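Local coordinates for NADPH-dependent nitro/flavin reductase (Bacillus subtilis, PDB 3N2S) that uses NADPH to reduce flavin mononucleotide, nitroaromatic compounds, quinones and azo dyes, shows NADH oxidase activity, and works as a homodimer, at the interface of chains A and B. Coordinates in Å, arbitrary orientation; residue numbers count along the deposited sequence, not the author numbering. Chains: chain A/B, NADPH-dependent nitro/flavin reductase.

The interface of chains A and B. Residues chain A 2, 4-5, 8, 123; chain B 4, 123-124, 127-128.
The short N-terminal helix of one nitroreductase subunit, residues 3-9, packs over the C-terminal end of the long helix 104-127 of the other, a homodimer contact that shows how a two-fold axis can pair a residue with its own copy. Here the pair is A:Thr4 and B:Thr4, whose hydroxyl OG1 atoms hydrogen-bond at 2.8 Å, either able to be the donor. In both, OG1 stands anti to the carbonyl carbon (chi1 -61°), which turns the methyl CG2 anti to the backbone N and into an apolar layer. The CG2 of A:Thr4 meets CG2 of B:Ile123 at 3.6 Å, the side chains crossing at about a right angle, and the twin contact joins A:Ile123 to B:Thr4. The two isoleucines themselves meet tip to tip, CD1 of A:Ile123 lying 3.8 Å from CG1 of B:Ile123, with differing chi2 torsions that break the exact symmetry. Beside the threonine pair, OG of B:Ser127 donates to the side-chain carbonyl OD1 of A:Asn2 at 3.1 Å, in the carbonyl plane on a lone pair. OG of B:Ser127 also lies 2.6 Å from the backbone O of B:Ala124, one turn back, and is placed to donate to it too, in the carbonyl plane on a lone pair, so the one hydroxyl proton is probably shared between the two acceptors or switches between them. An alanine in place of A:Asn2 would remove the amide and its OD1, and would probably cost the hydrogen bond from B:Ser127, weakening the hold of the start of helix 3-9 on the partner's long helix. Alongside, A:Ile5 sets CG1 3.9 Å from CB of B:Ala124 and points CD1 towards the poorly ordered selenomethionine B:Met128. The patch thus lies in the middle of the dimer, where each subunit's N-terminal helix crosses to its partner's long helix, just ahead of strand 131-135.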
loop_
_atom_site.group_PDB
_atom_site.type_symbol
_atom_site.label_atom_id
_atom_site.label_comp_id
_atom_site.label_asym_id
_atom_site.label_seq_id
_atom_site.Cartn_x
_atom_site.Cartn_y
_atom_site.Cartn_z
ATOM N N ASN A 2 16.720 -0.227 17.000
ATOM C CA ASN A 2 15.623 -0.023 17.943
ATOM C C ASN A 2 14.552 -1.141 17.851
ATOM O O ASN A 2 14.574 -1.921 16.898
ATOM C CB ASN A 2 15.024 1.396 17.769
ATOM C CG ASN A 2 14.351 1.657 16.430
ATOM O OD1 ASN A 2 14.644 2.620 15.717
ATOM N ND2 ASN A 2 13.387 0.852 16.098
ATOM N N THR A 4 11.223 -1.069 17.156
ATOM C CA THR A 4 10.297 -0.949 16.018
ATOM C C THR A 4 10.881 -1.642 14.796
ATOM O O THR A 4 10.204 -2.449 14.168
ATOM C CB THR A 4 9.976 0.536 15.735
ATOM O OG1 THR A 4 9.348 1.105 16.878
ATOM C CG2 THR A 4 9.079 0.727 14.508
ATOM N N ILE A 5 12.144 -1.321 14.462
ATOM C CA ILE A 5 12.831 -1.946 13.327
ATOM C C ILE A 5 12.991 -3.449 13.572
ATOM O O ILE A 5 12.780 -4.237 12.654
ATOM C CB ILE A 5 14.145 -1.196 12.971
ATOM C CG1 ILE A 5 13.806 0.230 12.461
ATOM C CG2 ILE A 5 14.992 -1.977 11.930
ATOM C CD1 ILE A 5 14.949 1.178 12.443
ATOM N N ILE A 8 9.621 -4.928 12.786
ATOM C CA ILE A 8 9.431 -4.917 11.326
ATOM C C ILE A 8 10.202 -6.061 10.671
ATOM O O ILE A 8 9.620 -6.836 9.905
ATOM C CB ILE A 8 9.793 -3.529 10.716
ATOM C CG1 ILE A 8 8.750 -2.462 11.127
ATOM C CG2 ILE A 8 9.938 -3.610 9.169
ATOM C CD1 ILE A 8 9.200 -0.954 10.911
ATOM N N ILE A 123 1.973 -3.552 11.478
ATOM C CA ILE A 123 3.112 -3.234 12.373
ATOM C C ILE A 123 2.611 -3.016 13.809
ATOM O O ILE A 123 3.229 -3.513 14.763
ATOM C CB ILE A 123 3.943 -2.049 11.853
ATOM C CG1 ILE A 123 4.559 -2.344 10.462
ATOM C CG2 ILE A 123 5.051 -1.648 12.842
ATOM C CD1 ILE A 123 4.710 -0.969 9.677
ATOM N N THR B 4 6.366 1.682 19.386
ATOM C CA THR B 4 6.072 1.534 17.948
ATOM C C THR B 4 4.742 2.216 17.636
ATOM O O THR B 4 4.660 3.003 16.695
ATOM C CB THR B 4 6.054 0.037 17.582
ATOM O OG1 THR B 4 7.330 -0.530 17.844
ATOM C CG2 THR B 4 5.637 -0.220 16.141
ATOM N N ILE B 123 7.765 3.858 8.623
ATOM C CA ILE B 123 7.764 3.572 10.073
ATOM C C ILE B 123 9.182 3.385 10.589
ATOM O O ILE B 123 9.517 3.917 11.661
ATOM C CB ILE B 123 6.826 2.394 10.433
ATOM C CG1 ILE B 123 5.359 2.744 10.067
ATOM C CG2 ILE B 123 6.920 2.024 11.930
ATOM C CD1 ILE B 123 4.818 4.188 10.763
ATOM N N ALA B 124 10.010 2.648 9.834
ATOM C CA ALA B 124 11.411 2.442 10.227
ATOM C C ALA B 124 12.115 3.811 10.311
ATOM O O ALA B 124 12.773 4.075 11.312
ATOM C CB ALA B 124 12.118 1.534 9.233
ATOM N N SER B 127 10.855 5.866 13.331
ATOM C CA SER B 127 11.345 5.284 14.591
ATOM C C SER B 127 12.803 5.739 14.891
ATOM O O SER B 127 13.210 5.739 16.053
ATOM C CB SER B 127 11.285 3.763 14.543
ATOM O OG SER B 127 12.338 3.221 13.759
HETATM N N MSE B 128 13.576 6.099 13.846
HETATM C CA MSE B 128 14.973 6.554 13.971
HETATM C C MSE B 128 15.049 8.061 14.243
HETATM O O MSE B 128 16.149 8.605 14.358
HETATM C CB MSE B 128 15.762 6.252 12.675
HETATM C CG MSE B 128 15.980 4.776 12.383
HETATM SE SE MSE B 128 16.758 4.550 10.573
HETATM C CE MSE B 128 15.719 3.202 9.943
#